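Local coordinates for protein polysaccharide deacetylase (Bacillus anthracis, PDB 2J13) that probably removes acetyl groups from amino sugars of the bacterial cell wall, as a family 4 carbohydrate esterase acting on peptidoglycan, at residues A[59-70]-A[82-92]. Numbering follows the deposited sequence. Where two conformers were deposited one is given.
Sequences LTFDNGYENGYT and VPATFFVTGHY. With ZN (zinc ion), chain E.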
loop_
_atom_site.group_PDB
_atom_site.type_symbol
_atom_site.label_atom_id
_atom_site.label_comp_id
_atom_site.label_asym_id
_atom_site.label_seq_id
_atom_site.Cartn_x
_atom_site.Cartn_y
_atom_site.Cartn_z
ATOM N N LEU A 59 -5.162 -6.301 -3.735
ATOM C CA LEU A 59 -5.934 -5.307 -3.037
ATOM C C LEU A 59 -5.086 -4.608 -1.966
ATOM O O LEU A 59 -4.408 -5.272 -1.155
ATOM C CB LEU A 59 -7.151 -6.001 -2.426
ATOM C CG LEU A 59 -8.148 -5.168 -1.659
ATOM C CD1 LEU A 59 -8.727 -4.109 -2.571
ATOM C CD2 LEU A 59 -9.267 -6.011 -1.032
ATOM N N THR A 60 -5.159 -3.277 -1.943
ATOM C CA THR A 60 -4.480 -2.487 -0.930
ATOM C C THR A 60 -5.378 -1.353 -0.474
ATOM O O THR A 60 -6.294 -0.955 -1.197
ATOM C CB THR A 60 -3.155 -1.900 -1.441
ATOM O OG1 THR A 60 -3.413 -0.857 -2.394
ATOM C CG2 THR A 60 -2.256 -2.973 -2.033
ATOM N N PHE A 61 -5.102 -0.881 0.735
ATOM C CA PHE A 61 -5.793 0.254 1.365
ATOM C C PHE A 61 -4.730 1.135 2.006
ATOM O O PHE A 61 -3.716 0.626 2.500
ATOM C CB PHE A 61 -6.761 -0.196 2.462
ATOM C CG PHE A 61 -7.881 -1.077 1.975
ATOM C CD1 PHE A 61 -7.707 -2.426 1.863
ATOM C CD2 PHE A 61 -9.119 -0.542 1.655
ATOM C CE1 PHE A 61 -8.770 -3.245 1.417
ATOM C CE2 PHE A 61 -10.138 -1.359 1.218
ATOM C CZ PHE A 61 -9.922 -2.688 1.059
ATOM N N ASP A 62 -4.994 2.449 2.044
ATOM C CA ASP A 62 -4.174 3.376 2.831
ATOM C C ASP A 62 -4.964 3.849 4.054
ATOM O O ASP A 62 -6.147 4.216 3.958
ATOM C CB ASP A 62 -3.722 4.580 2.005
ATOM C CG ASP A 62 -2.802 4.216 0.888
ATOM O OD1 ASP A 62 -2.369 3.047 0.830
ATOM O OD2 ASP A 62 -2.572 5.089 -0.012
ATOM N N ASN A 63 -4.295 3.853 5.203
ATOM C CA ASN A 63 -4.905 4.086 6.477
ATOM C C ASN A 63 -4.170 5.162 7.234
ATOM O O ASN A 63 -3.357 4.899 8.097
ATOM C CB ASN A 63 -4.931 2.803 7.277
ATOM C CG ASN A 63 -5.690 1.725 6.584
ATOM O OD1 ASN A 63 -6.804 1.417 6.970
ATOM N ND2 ASN A 63 -5.107 1.152 5.544
ATOM N N GLY A 64 -4.438 6.393 6.823
ATOM C CA GLY A 64 -4.005 7.569 7.556
ATOM C C GLY A 64 -5.136 8.189 8.349
ATOM O O GLY A 64 -4.893 9.076 9.159
ATOM N N TYR A 65 -6.372 7.788 8.060
ATOM C CA TYR A 65 -7.534 8.273 8.785
ATOM C C TYR A 65 -8.500 7.106 9.004
ATOM O O TYR A 65 -8.572 6.184 8.165
ATOM C CB TYR A 65 -8.193 9.383 7.974
ATOM C CG TYR A 65 -9.332 10.079 8.661
ATOM C CD1 TYR A 65 -9.098 11.097 9.576
ATOM C CD2 TYR A 65 -10.655 9.738 8.374
ATOM C CE1 TYR A 65 -10.149 11.753 10.198
ATOM C CE2 TYR A 65 -11.713 10.382 8.996
ATOM C CZ TYR A 65 -11.454 11.386 9.904
ATOM O OH TYR A 65 -12.499 12.031 10.520
ATOM N N GLU A 66 -9.213 7.110 10.124
ATOM C CA GLU A 66 -10.245 6.090 10.368
ATOM C C GLU A 66 -11.623 6.720 10.277
ATOM O O GLU A 66 -11.998 7.515 11.130
ATOM C CB GLU A 66 -10.096 5.406 11.727
ATOM C CG GLU A 66 -11.159 4.315 12.055
ATOM C CD GLU A 66 -11.260 3.221 11.008
ATOM O OE1 GLU A 66 -10.202 2.842 10.419
ATOM O OE2 GLU A 66 -12.405 2.727 10.782
ATOM N N ASN A 67 -12.383 6.306 9.271
ATOM C CA ASN A 67 -13.722 6.814 9.031
ATOM C C ASN A 67 -14.791 6.019 9.761
ATOM O O ASN A 67 -15.942 6.446 9.817
ATOM C CB ASN A 67 -14.020 6.796 7.540
ATOM C CG ASN A 67 -13.294 7.887 6.778
ATOM O OD1 ASN A 67 -12.226 7.665 6.204
ATOM N ND2 ASN A 67 -13.901 9.065 6.736
ATOM N N GLY A 68 -14.410 4.872 10.312
ATOM C CA GLY A 68 -15.298 4.022 11.122
ATOM C C GLY A 68 -15.779 2.760 10.413
ATOM O O GLY A 68 -16.648 2.020 10.934
ATOM N N TYR A 69 -15.217 2.473 9.244
ATOM C CA TYR A 69 -15.656 1.299 8.462
ATOM C C TYR A 69 -14.565 0.248 8.227
ATOM O O TYR A 69 -14.798 -0.751 7.558
ATOM C CB TYR A 69 -16.249 1.796 7.144
ATOM C CG TYR A 69 -17.360 2.773 7.416
ATOM C CD1 TYR A 69 -18.561 2.325 7.940
ATOM C CD2 TYR A 69 -17.187 4.141 7.220
ATOM C CE1 TYR A 69 -19.579 3.197 8.246
ATOM C CE2 TYR A 69 -18.231 5.047 7.524
ATOM C CZ TYR A 69 -19.416 4.548 8.031
ATOM O OH TYR A 69 -20.481 5.368 8.348
ATOM N N THR A 70 -13.354 0.481 8.735
ATOM C CA THR A 70 -12.298 -0.488 8.501
ATOM C C THR A 70 -12.649 -1.864 9.081
ATOM O O THR A 70 -12.281 -2.863 8.513
ATOM C CB THR A 70 -10.959 0.030 8.993
ATOM O OG1 THR A 70 -10.701 1.296 8.332
ATOM C CG2 THR A 70 -9.847 -0.977 8.702
ATOM N N VAL A 82 -9.853 -12.995 1.291
ATOM C CA VAL A 82 -9.097 -12.159 0.373
ATOM C C VAL A 82 -8.031 -11.433 1.196
ATOM O O VAL A 82 -8.386 -10.776 2.187
ATOM C CB VAL A 82 -10.049 -11.109 -0.297
ATOM C CG1 VAL A 82 -9.266 -10.019 -0.980
ATOM C CG2 VAL A 82 -10.970 -11.815 -1.297
ATOM N N PRO A 83 -6.753 -11.564 0.803
ATOM C CA PRO A 83 -5.665 -10.853 1.461
ATOM C C PRO A 83 -5.536 -9.415 0.969
ATOM O O PRO A 83 -5.818 -9.127 -0.180
ATOM C CB PRO A 83 -4.439 -11.654 1.030
ATOM C CG PRO A 83 -4.752 -12.144 -0.310
ATOM C CD PRO A 83 -6.252 -12.409 -0.291
ATOM N N ALA A 84 -5.101 -8.531 1.858
ATOM C CA ALA A 84 -4.834 -7.144 1.488
ATOM C C ALA A 84 -3.622 -6.630 2.239
ATOM O O ALA A 84 -3.203 -7.211 3.251
ATOM C CB ALA A 84 -6.038 -6.288 1.811
ATOM N N THR A 85 -3.027 -5.557 1.720
ATOM C CA THR A 85 -2.039 -4.780 2.454
ATOM C C THR A 85 -2.705 -3.456 2.865
ATOM O O THR A 85 -3.320 -2.785 2.026
ATOM C CB THR A 85 -0.725 -4.501 1.673
ATOM O OG1 THR A 85 -0.011 -5.726 1.466
ATOM C CG2 THR A 85 0.188 -3.513 2.436
ATOM N N PHE A 86 -2.552 -3.098 4.141
ATOM C CA PHE A 86 -3.003 -1.843 4.726
ATOM C C PHE A 86 -1.748 -1.024 5.026
ATOM O O PHE A 86 -0.945 -1.409 5.889
ATOM C CB PHE A 86 -3.771 -2.094 6.027
ATOM C CG PHE A 86 -5.074 -2.833 5.821
ATOM C CD1 PHE A 86 -5.089 -4.206 5.754
ATOM C CD2 PHE A 86 -6.251 -2.137 5.655
ATOM C CE1 PHE A 86 -6.278 -4.888 5.526
ATOM C CE2 PHE A 86 -7.470 -2.823 5.456
ATOM C CZ PHE A 86 -7.453 -4.206 5.413
ATOM N N PHE A 87 -1.599 0.091 4.308
ATOM C CA PHE A 87 -0.480 1.011 4.497
ATOM C C PHE A 87 -0.875 2.004 5.553
ATOM O O PHE A 87 -1.721 2.842 5.316
ATOM C CB PHE A 87 -0.137 1.739 3.168
ATOM C CG PHE A 87 0.476 0.849 2.164
ATOM C CD1 PHE A 87 1.833 0.600 2.165
ATOM C CD2 PHE A 87 -0.308 0.274 1.144
ATOM C CE1 PHE A 87 2.404 -0.275 1.221
ATOM C CE2 PHE A 87 0.266 -0.610 0.240
ATOM C CZ PHE A 87 1.638 -0.862 0.265
ATOM N N VAL A 88 -0.277 1.886 6.736
ATOM C CA VAL A 88 -0.677 2.658 7.933
ATOM C C VAL A 88 0.279 3.807 8.275
ATOM O O VAL A 88 1.486 3.709 8.057
ATOM C CB VAL A 88 -0.832 1.727 9.194
ATOM C CG1 VAL A 88 -1.860 0.611 8.882
ATOM C CG2 VAL A 88 0.519 1.164 9.603
ATOM N N THR A 89 -0.273 4.888 8.814
ATOM C CA THR A 89 0.550 5.967 9.360
ATOM C C THR A 89 0.736 5.819 10.885
ATOM O O THR A 89 0.083 5.015 11.530
ATOM C CB THR A 89 -0.081 7.325 9.101
ATOM O OG1 THR A 89 -1.315 7.456 9.830
ATOM C CG2 THR A 89 -0.311 7.571 7.581
ATOM N N GLY A 90 1.589 6.645 11.463
ATOM C CA GLY A 90 1.762 6.675 12.929
ATOM C C GLY A 90 0.522 7.103 13.697
ATOM O O GLY A 90 0.221 6.527 14.759
ATOM N N HIS A 91 -0.223 8.075 13.173
ATOM C CA HIS A 91 -1.469 8.515 13.785
ATOM C C HIS A 91 -2.459 7.374 13.828
ATOM O O HIS A 91 -3.123 7.134 14.825
ATOM C CB HIS A 91 -2.076 9.680 12.997
ATOM C CG HIS A 91 -3.428 10.124 13.485
ATOM N ND1 HIS A 91 -3.596 10.926 14.598
ATOM C CD2 HIS A 91 -4.670 9.902 12.994
ATOM C CE1 HIS A 91 -4.882 11.164 14.779
ATOM N NE2 HIS A 91 -5.556 10.558 13.820
ATOM N N TYR A 92 -2.519 6.626 12.738
ATOM C CA TYR A 92 -3.408 5.483 12.688
ATOM C C TYR A 92 -2.988 4.426 13.719
ATOM O O TYR A 92 -3.821 3.944 14.486
ATOM C CB TYR A 92 -3.433 4.895 11.279
ATOM C CG TYR A 92 -4.617 3.992 11.070
ATOM C CD1 TYR A 92 -4.535 2.658 11.382
ATOM C CD2 TYR A 92 -5.804 4.481 10.583
ATOM C CE1 TYR A 92 -5.618 1.828 11.231
ATOM C CE2 TYR A 92 -6.903 3.665 10.436
ATOM C CZ TYR A 92 -6.788 2.330 10.746
ATOM O OH TYR A 92 -7.857 1.477 10.628
HETATM ZN ZN ZN E . -2.304 11.831 15.568
HETATM O O HOH W 1 -5.566 -9.101 -2.883
HETATM O O HOH W 2 -2.303 9.919 9.360
HETATM O O HOH W 3 -1.798 10.937 17.633
#
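Strands 59-63 and 84-88 run side by side as neighbouring parallel strands of one beta-alpha-beta unit, and the loop after the first strand meets Tyr92 in the first turn of the helix that begins at 90. The strand axes approach to 4.5 Å with 19° between their directions. The ladder alternates: Phe61 N donates to Thr85 O (2.9 Å), Phe61 O accepts from Phe87 N (2.8 Å), and Asn63 N donates to Phe87 O.

On the sheet face carrying Phe61 and Phe86, the two rings point the same way and lie nearly parallel, 11° apart, but centroids 5.1 Å apart mean little overlap; Phe61 CD1 reaches Phe86 CE2 at 3.6 Å. Asn63 ND2 lies in the Phe86 ring plane, at its edge. With CG trans to the backbone N (chi1 -163°), Tyr92 lays one ring face against Asn63 CB, 3.7 Å from the centroid and almost on the normal: a CH-pi contact.

Tyr92 OH donates to Glu66 OE1 (2.7 Å) on the anti side, tilted out of the carboxylate plane, while Thr70 OG1 donates to the syn lone pair of the same oxygen (2.6 Å). Thr70 N takes the syn lone pair of Glu66 OE2 and Gly68 N comes from above the plane; four donors should restrict the carboxylate's rotation. Thr89 OG1 N-caps the helix by accepting from Tyr92 N.

Thr60 to Gly64 match the first NodB homology motif. On the opposite face, Asp62 OD1 touches CB and CD2 of Phe87, carboxylate nearly perpendicular to ring, and salt-bridges Arg152. Strand 207-210 flanks 59-63 and strand 109-112 flanks 84-88, while helices 70-80 and 97-105 pack against the Phe86 side.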